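Local coordinates for cytidine deaminase (Mycobacterium leprae, PDB 3R2N), which probably catalyses the zinc-dependent hydrolytic deamination of cytidine to uridine in pyrimidine salvage, working as a homotetramer, at residues Pro32-Ile45 with Leu69-Val83. Sequence-based numbering, arbitrary orientation. Where two conformers were deposited one is given.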
# COMPACT_ATOMS: atom_id res chain seq x y z
N PRO D 32 -2.20 -16.62 9.26
CA PRO D 32 -1.55 -17.07 8.03
C PRO D 32 -2.58 -17.36 6.90
O PRO D 32 -3.72 -17.85 7.15
CB PRO D 32 -0.81 -18.34 8.47
CG PRO D 32 -1.65 -18.91 9.61
CD PRO D 32 -2.40 -17.72 10.24
N VAL D 33 -2.17 -17.04 5.67
CA VAL D 33 -3.03 -17.18 4.49
C VAL D 33 -2.24 -17.77 3.31
O VAL D 33 -1.08 -17.38 3.04
CB VAL D 33 -3.63 -15.81 4.06
CG1 VAL D 33 -4.47 -15.92 2.82
CG2 VAL D 33 -4.40 -15.14 5.21
N GLY D 34 -2.88 -18.68 2.60
CA GLY D 34 -2.33 -19.22 1.37
C GLY D 34 -3.33 -19.00 0.26
O GLY D 34 -4.53 -18.88 0.52
N VAL D 35 -2.83 -18.89 -0.97
CA VAL D 35 -3.70 -18.73 -2.13
C VAL D 35 -3.15 -19.54 -3.27
O VAL D 35 -1.95 -19.76 -3.37
CB VAL D 35 -3.90 -17.23 -2.56
CG1 VAL D 35 -2.59 -16.60 -3.14
CG2 VAL D 35 -5.02 -17.10 -3.56
N ALA D 36 -4.03 -19.98 -4.15
CA ALA D 36 -3.62 -20.77 -5.27
C ALA D 36 -4.56 -20.42 -6.42
O ALA D 36 -5.76 -20.19 -6.21
CB ALA D 36 -3.67 -22.30 -4.94
N GLY D 37 -4.00 -20.45 -7.63
CA GLY D 37 -4.68 -19.99 -8.83
C GLY D 37 -4.35 -20.87 -10.01
O GLY D 37 -3.26 -21.42 -10.08
N PHE D 38 -5.32 -21.05 -10.91
CA PHE D 38 -5.04 -21.56 -12.25
C PHE D 38 -4.90 -20.42 -13.23
O PHE D 38 -5.69 -19.48 -13.22
CB PHE D 38 -6.15 -22.48 -12.70
CG PHE D 38 -6.09 -23.85 -12.09
CD1 PHE D 38 -4.92 -24.60 -12.14
CD2 PHE D 38 -7.22 -24.40 -11.48
CE1 PHE D 38 -4.85 -25.90 -11.59
CE2 PHE D 38 -7.17 -25.69 -10.93
CZ PHE D 38 -5.96 -26.43 -10.97
N VAL D 39 -3.87 -20.48 -14.06
CA VAL D 39 -3.66 -19.46 -15.09
C VAL D 39 -4.36 -19.99 -16.36
O VAL D 39 -4.76 -21.17 -16.40
CB VAL D 39 -2.16 -19.14 -15.29
CG1 VAL D 39 -2.00 -17.88 -16.05
CG2 VAL D 39 -1.49 -18.98 -13.93
N ASN D 40 -4.54 -19.13 -17.36
CA ASN D 40 -5.24 -19.49 -18.59
C ASN D 40 -4.48 -20.49 -19.48
O ASN D 40 -5.06 -20.99 -20.45
CB ASN D 40 -5.66 -18.24 -19.39
CG ASN D 40 -4.49 -17.37 -19.81
OD1 ASN D 40 -3.38 -17.52 -19.28
ND2 ASN D 40 -4.74 -16.45 -20.74
N ASP D 41 -3.22 -20.78 -19.15
CA ASP D 41 -2.48 -21.91 -19.76
C ASP D 41 -2.55 -23.20 -18.93
O ASP D 41 -1.87 -24.19 -19.24
CB ASP D 41 -1.02 -21.52 -20.07
CG ASP D 41 -0.11 -21.49 -18.82
OD1 ASP D 41 -0.61 -21.37 -17.68
OD2 ASP D 41 1.14 -21.59 -19.00
N GLY D 42 -3.33 -23.18 -17.85
CA GLY D 42 -3.48 -24.33 -16.96
C GLY D 42 -2.51 -24.50 -15.80
O GLY D 42 -2.68 -25.43 -14.98
N ARG D 43 -1.47 -23.67 -15.72
CA ARG D 43 -0.53 -23.80 -14.60
C ARG D 43 -1.05 -23.25 -13.28
O ARG D 43 -1.85 -22.28 -13.22
CB ARG D 43 0.86 -23.21 -14.91
CG ARG D 43 1.01 -21.73 -14.70
CD ARG D 43 2.34 -21.25 -15.27
NE ARG D 43 2.48 -19.81 -15.14
CZ ARG D 43 2.02 -18.91 -16.02
NH1 ARG D 43 2.22 -17.61 -15.79
NH2 ARG D 43 1.38 -19.29 -17.14
N LEU D 44 -0.60 -23.91 -12.21
CA LEU D 44 -0.98 -23.57 -10.85
C LEU D 44 0.05 -22.62 -10.27
O LEU D 44 1.24 -22.92 -10.27
CB LEU D 44 -1.02 -24.84 -10.00
CG LEU D 44 -2.04 -24.83 -8.86
CD1 LEU D 44 -2.36 -26.27 -8.45
CD2 LEU D 44 -1.60 -24.02 -7.65
N ILE D 45 -0.41 -21.47 -9.79
CA ILE D 45 0.44 -20.59 -9.02
C ILE D 45 -0.09 -20.40 -7.60
O ILE D 45 -1.23 -20.74 -7.31
CB ILE D 45 0.75 -19.26 -9.74
CG1 ILE D 45 -0.52 -18.46 -10.06
CG2 ILE D 45 1.60 -19.57 -10.99
CD1 ILE D 45 -0.24 -17.13 -10.80
N LEU D 69 2.61 -14.83 -10.93
CA LEU D 69 2.01 -14.83 -12.26
C LEU D 69 2.98 -14.24 -13.30
O LEU D 69 3.19 -14.84 -14.37
CB LEU D 69 0.71 -14.04 -12.24
CG LEU D 69 0.01 -13.75 -13.57
CD1 LEU D 69 -0.49 -15.04 -14.24
CD2 LEU D 69 -1.12 -12.77 -13.31
N TYR D 70 3.53 -13.06 -12.98
CA TYR D 70 4.51 -12.40 -13.83
C TYR D 70 5.88 -13.08 -13.81
O TYR D 70 6.49 -13.23 -14.86
CB TYR D 70 4.54 -10.87 -13.60
CG TYR D 70 3.24 -10.33 -14.15
CD1 TYR D 70 3.10 -10.10 -15.55
CD2 TYR D 70 2.10 -10.17 -13.33
CE1 TYR D 70 1.89 -9.67 -16.09
CE2 TYR D 70 0.89 -9.73 -13.87
CZ TYR D 70 0.79 -9.50 -15.24
OH TYR D 70 -0.41 -9.09 -15.79
N ALA D 71 6.31 -13.56 -12.63
CA ALA D 71 7.61 -14.23 -12.51
C ALA D 71 7.68 -15.44 -13.46
O ALA D 71 8.70 -15.66 -14.06
CB ALA D 71 7.90 -14.63 -11.07
N THR D 72 6.56 -16.15 -13.63
CA THR D 72 6.48 -17.30 -14.51
C THR D 72 5.97 -17.00 -15.94
O THR D 72 5.62 -17.92 -16.66
CB THR D 72 5.63 -18.45 -13.87
OG1 THR D 72 4.32 -17.98 -13.59
CG2 THR D 72 6.27 -19.00 -12.56
N GLY D 73 5.93 -15.73 -16.35
CA GLY D 73 5.66 -15.38 -17.77
C GLY D 73 4.34 -14.68 -18.11
O GLY D 73 4.00 -14.51 -19.26
N GLY D 74 3.60 -14.26 -17.10
CA GLY D 74 2.34 -13.57 -17.35
C GLY D 74 1.21 -14.50 -17.74
O GLY D 74 1.26 -15.71 -17.50
N GLY D 75 0.20 -13.94 -18.37
CA GLY D 75 -1.02 -14.68 -18.60
C GLY D 75 -2.15 -14.05 -17.82
O GLY D 75 -2.03 -12.93 -17.33
N ARG D 76 -3.27 -14.75 -17.75
CA ARG D 76 -4.47 -14.25 -17.14
C ARG D 76 -4.92 -15.28 -16.14
O ARG D 76 -4.97 -16.47 -16.46
CB ARG D 76 -5.58 -14.10 -18.18
CG ARG D 76 -5.30 -13.11 -19.30
CD ARG D 76 -5.32 -11.65 -18.84
NE ARG D 76 -6.67 -11.14 -18.64
CZ ARG D 76 -6.97 -9.99 -18.03
NH1 ARG D 76 -6.00 -9.21 -17.54
NH2 ARG D 76 -8.24 -9.63 -17.89
N LEU D 77 -5.28 -14.81 -14.95
CA LEU D 77 -5.83 -15.68 -13.91
C LEU D 77 -7.18 -16.20 -14.31
O LEU D 77 -7.98 -15.49 -14.92
CB LEU D 77 -5.94 -14.94 -12.57
CG LEU D 77 -4.64 -14.62 -11.83
CD1 LEU D 77 -4.97 -13.74 -10.67
CD2 LEU D 77 -3.95 -15.88 -11.34
N VAL D 78 -7.46 -17.44 -13.98
CA VAL D 78 -8.73 -18.03 -14.36
C VAL D 78 -9.56 -18.49 -13.15
O VAL D 78 -10.79 -18.37 -13.15
CB VAL D 78 -8.46 -19.11 -15.43
CG1 VAL D 78 -9.29 -20.34 -15.25
CG2 VAL D 78 -8.61 -18.50 -16.83
N ALA D 79 -8.90 -18.99 -12.11
CA ALA D 79 -9.61 -19.40 -10.90
C ALA D 79 -8.71 -19.24 -9.68
O ALA D 79 -7.52 -19.56 -9.75
CB ALA D 79 -10.13 -20.84 -11.01
N VAL D 80 -9.28 -18.77 -8.57
CA VAL D 80 -8.49 -18.48 -7.37
C VAL D 80 -9.19 -18.98 -6.10
O VAL D 80 -10.42 -18.81 -5.96
CB VAL D 80 -8.21 -16.96 -7.23
CG1 VAL D 80 -7.47 -16.65 -5.96
CG2 VAL D 80 -7.42 -16.46 -8.40
N TYR D 81 -8.41 -19.57 -5.19
CA TYR D 81 -8.91 -20.08 -3.92
C TYR D 81 -7.97 -19.61 -2.79
O TYR D 81 -6.80 -20.05 -2.73
CB TYR D 81 -8.94 -21.62 -3.97
CG TYR D 81 -9.89 -22.32 -3.00
CD1 TYR D 81 -10.58 -23.46 -3.39
CD2 TYR D 81 -10.07 -21.87 -1.70
CE1 TYR D 81 -11.46 -24.12 -2.50
CE2 TYR D 81 -10.93 -22.53 -0.80
CZ TYR D 81 -11.62 -23.63 -1.22
OH TYR D 81 -12.46 -24.25 -0.33
N CYS D 82 -8.47 -18.73 -1.93
CA CYS D 82 -7.69 -18.22 -0.80
C CYS D 82 -8.10 -18.93 0.50
O CYS D 82 -9.30 -19.21 0.74
CB CYS D 82 -7.90 -16.71 -0.72
SG CYS D 82 -6.85 -15.79 0.40
N VAL D 83 -7.11 -19.23 1.34
CA VAL D 83 -7.38 -19.98 2.57
C VAL D 83 -6.85 -19.36 3.86
O VAL D 83 -5.80 -18.68 3.86
CB VAL D 83 -6.82 -21.42 2.51
CG1 VAL D 83 -7.56 -22.28 1.42
CG2 VAL D 83 -5.29 -21.40 2.37
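Thr-72 OG1 takes two hydrogen bonds from one guanidinium: Arg-43 reaches it side-on through NE (3.0 Å) and NH1 (3.1 Å), and the hydroxyl also bonds to Ala-68 O one turn back. Arg-43 NH1 carries on to Gly-74 O at 2.7 Å, an almost straight bond (178°) lying in the guanidinium plane. The Arg-43 side chain is extended from CG to NE (chi2 -170°), which carries the flat group out to the end of helix 61-71, where Gly-73 closes a Schellman motif. Val-39 CG2 covers one face of the guanidinium and Thr-72 O lies off-centre over the other, while a salt bridge from Arg-43 NH2 to Asp-41 OD1 further limits its rotation.

Next to this, the Asn-40 amide crosses Arg-76: Asn-40 N bonds to Arg-76 O, and Arg-76 N returns to Asn-40 OD1 (3.2 Å), arriving from above the amide plane. Strands 34-39 and 77-83 then run antiparallel, with a classic bulge where Val-78 and Ala-79 both face Phe-38; Phe-38 O takes Val-78 N at 2.8 Å and Ala-79 N only weakly. Val-35 CG2 presses tightly on Val-80 CG1 (3.5 Å). Ile-45 CD1 meets Leu-69 CB at the same distance and touches Leu-77 CD2.

Val-35 and Ile-45 pack on Met-65 of helix 61-71, and Leu-77 on Ile-66, whereas Phe-38, Tyr-81 and Val-83 lean on helix 10-21. Both are interior strands of the cytidine deaminase mixed sheet, 77-83 at its centre, with strand 44-48 beside 34-39 and strand 109-112 beside 77-83.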